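Local coordinates for ABC-type branched-chain amino acid transport systems periplasmic component-like protein (Thermomonospora curvata, PDB 4N03) that probably serves as the extracytoplasmic substrate-binding component of an ABC transporter for fatty acids, holding palmitic acid in the present structure, at residues T94-N97 / N98-A102; T144-T147 / Y148-M152. All coordinates share one frame; numbering follows the deposited sequence.

Contact 1 of 2, residues T94-N97 / N98-A102; sequences TELN and NNVLA
N99 reaches back over the last turn of helix 86-96 and, in the conformer described here, puts its side-chain amide on the carbonyl oxygen of E95. ND2 of N99 lies 2.9 Å from O of E95, and the N-H points almost straight at it, at 166°. The acceptor sits nearly in the plane of the N99 amide, whereas the donor is tilted 30° from the E95 carbonyl plane. With chi1 at 57°, CG of N99 stands between its own backbone N and carbonyl carbon, which folds the amide back along the chain. N99 has a second conformer, so this hold need not be permanent. The next carbonyl, O of L96, takes the backbone N of N99 at 3.0 Å, the donor standing above the carbonyl plane, and also a weak, bent bond from N of V100. CD2 of L96 meets CG1 of V100 at 4.2 Å, and both side chains rest on V78 of strand 74-81.

N97 and N98 run side by side in the same direction without bonding to each other; ND2 of N97, in one of its two conformers, is hydrogen-bonded to D122. One water links O of T94 to N of N98, standing 2.8 Å from that oxygen. R336 grips the loop through O of N97, V100 and L101. The whole is a helix C-terminal end unwinding into a loop, the carbonyls of E95 and L96 taken up by the N99 side chain and by turn amides, at the alpha-to-beta connection into strand 103-107 of the parallel sheet.

Contact 2 of 2, residues T144-T147 / Y148-M152; sequences TGTT and YDVDM. With PLM (palmitic acid), chain B.
T146 and T147 each turn a hydroxyl onto an aspartate in the first turn of helix 148-161. The side chains of T146 and D151 cross at about a right angle, and OG1 of T146 donates to OD1 of D151 at 2.6 Å, coming from above the carboxylate plane, 40° out of it. That oxygen is also hydrogen-bonded to T370. T147 and D149 instead lie alongside each other; OG1 of T147 donates to OD1 of D149 at 2.7 Å, nearly in line with the C-O bond. D149 curls back to receive it, chi1 50°, and the same OD1 takes N of V150 at 2.9 Å, on its anti side but tilted out of the carboxylate plane, while OD2 is held by Y398. An alanine in place of D149 would probably leave the T147 hydroxyl and the V150 amide without this shared acceptor and Y398 without its partner.

CG1 of V150 packs against CG2 of T146 at 4.0 Å. Y148 turns its CB away from the 144-147 loop, and its ring runs to the ligand: OH donates to O1 of the palmitic acid at 2.5 Å, with O1 in plane at the ring edge. The hydroxyls of Y84 and S109 are also hydrogen-bonded to the fatty acid. This is a helix N-terminus with T147 at the N-cap position, its hydroxyl making no capping bond, and Y148 lining the fatty-acid pocket.

Overall arrangement
Contact 1 precedes contact 2 along the chain, and their centres lie 28 Å apart, with about 13 Å between nearest atoms, so they do not touch. Contact 1 is the end of helix 86-96 running into strand 103-107 of the four-stranded parallel sheet, about 22 Å from the centre of the chain. Contact 2 follows strand 126-129, an outermost strand of that same sheet, and starts helix 148-161, whose D151 and M152 touch strand 275-279 of the seven-stranded mixed sheet. Contact 1 is thus a peripheral turn of one alpha/beta unit, while contact 2, beside the bound palmitic acid, lies on the passage towards the other, consistent with the two-lobed periplasmic binding protein fold.

Contact 1 of 2, residues T94-N97 / N98-A102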
loop_
_atom_site.group_PDB
_atom_site.type_symbol
_atom_site.label_atom_id
_atom_site.label_comp_id
_atom_site.label_asym_id
_atom_site.label_seq_id
_atom_site.Cartn_x
_atom_site.Cartn_y
_atom_site.Cartn_z
ATOM N N THR A 94 18.513 -9.067 -6.731
ATOM C CA THR A 94 19.868 -9.211 -7.272
ATOM C C THR A 94 19.824 -9.576 -8.759
ATOM O O THR A 94 20.779 -9.283 -9.478
ATOM C CB THR A 94 20.666 -10.224 -6.504
ATOM O OG1 THR A 94 20.061 -11.470 -6.655
ATOM C CG2 THR A 94 20.723 -9.945 -5.059
ATOM N N GLU A 95 18.728 -10.168 -9.227
ATOM C CA GLU A 95 18.539 -10.458 -10.658
ATOM C C GLU A 95 18.145 -9.238 -11.477
ATOM O O GLU A 95 18.281 -9.222 -12.721
ATOM C CB GLU A 95 17.412 -11.454 -10.838
ATOM C CG GLU A 95 17.614 -12.848 -10.320
ATOM C CD GLU A 95 16.389 -13.696 -10.633
ATOM O OE1 GLU A 95 15.444 -13.785 -9.793
ATOM O OE2 GLU A 95 16.319 -14.216 -11.770
ATOM N N LEU A 96 17.600 -8.227 -10.817
ATOM C CA LEU A 96 17.132 -7.059 -11.526
ATOM C C LEU A 96 18.086 -5.901 -11.400
ATOM O O LEU A 96 18.045 -5.030 -12.256
ATOM C CB LEU A 96 15.804 -6.574 -10.939
ATOM C CG LEU A 96 14.598 -7.464 -11.119
ATOM C CD1 LEU A 96 13.455 -6.847 -10.327
ATOM C CD2 LEU A 96 14.262 -7.570 -12.582
ATOM N N ASN A 97 18.892 -5.810 -10.325
ATOM C CA ASN A 97 19.405 -4.499 -9.923
ATOM C C ASN A 97 20.384 -3.881 -10.889
ATOM O O ASN A 97 20.539 -2.681 -10.926
ATOM C CB ASN A 97 19.958 -4.484 -8.490
ATOM C CG ASN A 97 21.213 -5.325 -8.315
ATOM O OD1 ASN A 97 21.367 -6.367 -8.937
ATOM N ND2 ASN A 97 22.103 -4.889 -7.417
ATOM N N ASN A 98 21.068 -4.701 -11.670
ATOM C CA ASN A 98 22.035 -4.124 -12.566
ATOM C C ASN A 98 21.432 -3.776 -13.920
ATOM O O ASN A 98 22.109 -3.197 -14.766
ATOM C CB ASN A 98 23.311 -4.966 -12.624
ATOM C CG ASN A 98 24.105 -4.921 -11.282
ATOM O OD1 ASN A 98 24.245 -3.860 -10.628
ATOM N ND2 ASN A 98 24.608 -6.070 -10.871
ATOM N N ASN A 99 20.139 -4.090 -14.140
ATOM C CA ASN A 99 19.498 -4.029 -15.480
ATOM C C ASN A 99 18.181 -3.296 -15.561
ATOM O O ASN A 99 17.561 -3.278 -16.621
ATOM C CB ASN A 99 19.347 -5.414 -16.154
ATOM C CG ASN A 99 18.557 -6.416 -15.336
ATOM O OD1 ASN A 99 17.326 -6.472 -15.392
ATOM N ND2 ASN A 99 19.279 -7.260 -14.604
ATOM N N VAL A 100 17.748 -2.683 -14.455
ATOM C CA VAL A 100 16.601 -1.805 -14.436
ATOM C C VAL A 100 17.039 -0.474 -13.847
ATOM O O VAL A 100 17.931 -0.420 -12.997
ATOM C CB VAL A 100 15.378 -2.376 -13.663
ATOM C CG1 VAL A 100 14.940 -3.720 -14.235
ATOM C CG2 VAL A 100 15.621 -2.499 -12.189
ATOM N N LEU A 101 16.389 0.593 -14.229
ATOM C CA LEU A 101 16.739 1.891 -13.714
ATOM C C LEU A 101 16.184 2.134 -12.317
ATOM O O LEU A 101 16.894 2.755 -11.480
ATOM C CB LEU A 101 16.212 2.982 -14.674
ATOM C CG LEU A 101 16.524 4.423 -14.219
ATOM C CD1 LEU A 101 17.988 4.749 -14.200
ATOM C CD2 LEU A 101 15.816 5.387 -15.164
ATOM N N ALA A 102 14.959 1.708 -12.090
ATOM C CA ALA A 102 14.189 1.963 -10.880
ATOM C C ALA A 102 13.223 0.796 -10.705
ATOM O O ALA A 102 13.000 0.016 -11.647
ATOM C CB ALA A 102 13.430 3.272 -11.015
HETATM O O HOH W 1 21.168 -7.634 -11.763
HETATM O O HOH W 2 22.816 -1.458 -9.515
#

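Contact 2 of 2, residues T144-T147 / Y148-M152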
loop_
_atom_site.group_PDB
_atom_site.type_symbol
_atom_site.label_atom_id
_atom_site.label_comp_id
_atom_site.label_asym_id
_atom_site.label_seq_id
_atom_site.Cartn_x
_atom_site.Cartn_y
_atom_site.Cartn_z
ATOM N N THR A 144 4.542 5.797 0.003
ATOM C CA THR A 144 3.402 6.615 -0.408
ATOM C C THR A 144 2.380 6.730 0.714
ATOM O O THR A 144 2.451 5.975 1.681
ATOM C CB THR A 144 2.746 6.014 -1.646
ATOM O OG1 THR A 144 2.342 4.685 -1.347
ATOM C CG2 THR A 144 3.712 6.007 -2.846
ATOM N N GLY A 145 1.469 7.663 0.637
ATOM C CA GLY A 145 0.371 7.723 1.575
ATOM C C GLY A 145 0.844 7.900 3.015
ATOM O O GLY A 145 1.840 8.599 3.281
ATOM N N THR A 146 0.069 7.321 3.912
ATOM C CA THR A 146 0.364 7.245 5.336
ATOM C C THR A 146 1.186 5.998 5.633
ATOM O O THR A 146 1.257 5.052 4.820
ATOM C CB THR A 146 -0.960 7.107 6.107
ATOM O OG1 THR A 146 -1.630 5.990 5.505
ATOM C CG2 THR A 146 -1.829 8.331 6.020
ATOM N N THR A 147 1.788 5.960 6.813
ATOM C CA THR A 147 2.321 4.738 7.365
ATOM C C THR A 147 1.286 4.017 8.206
ATOM O O THR A 147 0.289 4.591 8.636
ATOM C CB THR A 147 3.603 5.036 8.148
ATOM O OG1 THR A 147 3.402 6.113 9.059
ATOM C CG2 THR A 147 4.709 5.370 7.197
ATOM N N TYR A 148 1.541 2.737 8.467
ATOM C CA TYR A 148 0.542 1.891 9.089
ATOM C C TYR A 148 0.099 2.341 10.453
ATOM O O TYR A 148 -1.027 2.185 10.878
ATOM C CB TYR A 148 1.048 0.474 9.205
ATOM C CG TYR A 148 1.134 -0.278 7.917
ATOM C CD1 TYR A 148 0.049 -0.369 7.017
ATOM C CD2 TYR A 148 2.295 -0.895 7.548
ATOM C CE1 TYR A 148 0.149 -1.090 5.839
ATOM C CE2 TYR A 148 2.380 -1.626 6.374
ATOM C CZ TYR A 148 1.292 -1.728 5.514
ATOM O OH TYR A 148 1.315 -2.437 4.328
ATOM N N ASP A 149 1.068 2.830 11.251
ATOM C CA ASP A 149 0.820 3.369 12.580
ATOM C C ASP A 149 -0.147 4.537 12.551
ATOM O O ASP A 149 -1.107 4.559 13.287
ATOM C CB ASP A 149 2.099 3.677 13.344
ATOM C CG ASP A 149 3.144 4.493 12.621
ATOM O OD1 ASP A 149 2.926 4.912 11.459
ATOM O OD2 ASP A 149 4.223 4.681 13.247
ATOM N N VAL A 150 0.125 5.502 11.670
ATOM C CA VAL A 150 -0.764 6.631 11.512
ATOM C C VAL A 150 -2.155 6.192 11.102
ATOM O O VAL A 150 -3.138 6.722 11.627
ATOM C CB VAL A 150 -0.171 7.598 10.456
ATOM C CG1 VAL A 150 -1.180 8.631 9.934
ATOM C CG2 VAL A 150 1.066 8.275 11.041
ATOM N N ASP A 151 -2.302 5.197 10.216
ATOM C CA ASP A 151 -3.630 4.704 9.876
ATOM C C ASP A 151 -4.365 4.140 11.095
ATOM O O ASP A 151 -5.546 4.384 11.245
ATOM C CB ASP A 151 -3.590 3.628 8.797
ATOM C CG ASP A 151 -3.368 4.171 7.406
ATOM O OD1 ASP A 151 -3.606 5.351 7.148
ATOM O OD2 ASP A 151 -2.984 3.307 6.571
HETATM N N MSE A 152 -3.694 3.351 11.953
HETATM C CA MSE A 152 -4.356 2.855 13.144
HETATM C C MSE A 152 -4.649 3.952 14.147
HETATM O O MSE A 152 -5.654 3.876 14.818
HETATM C CB MSE A 152 -3.527 1.748 13.811
HETATM C CG MSE A 152 -3.480 0.449 13.006
HETATM SE SE MSE A 152 -5.214 -0.406 12.891
HETATM C CE MSE A 152 -5.744 0.120 11.200
HETATM C C1 PLM B . 2.925 -5.304 3.839
HETATM O O1 PLM B . 3.188 -4.097 4.081
HETATM O O2 PLM B . 3.760 -6.233 3.870
HETATM C C2 PLM B . 1.551 -5.640 3.307
HETATM C C3 PLM B . 1.557 -5.326 1.748
HETATM C C4 PLM B . 0.184 -5.406 1.121
HETATM C C5 PLM B . 0.207 -5.174 -0.351
HETATM C C6 PLM B . -1.137 -5.125 -1.108
HETATM C C7 PLM B . -1.648 -3.693 -1.188
HETATM C C8 PLM B . -3.039 -3.522 -1.732
HETATM C C9 PLM B . -3.427 -2.102 -2.099
HETATM C CA PLM B . -4.085 -1.285 -0.962
HETATM C CB PLM B . -4.131 0.229 -1.414
HETATM C CC PLM B . -3.497 1.161 -0.340
HETATM C CD PLM B . -3.018 2.495 -0.872
HETATM C CE PLM B . -2.355 3.437 0.125
HETATM C CF PLM B . -1.390 4.394 -0.593
HETATM C CG PLM B . -2.041 5.642 -1.162
#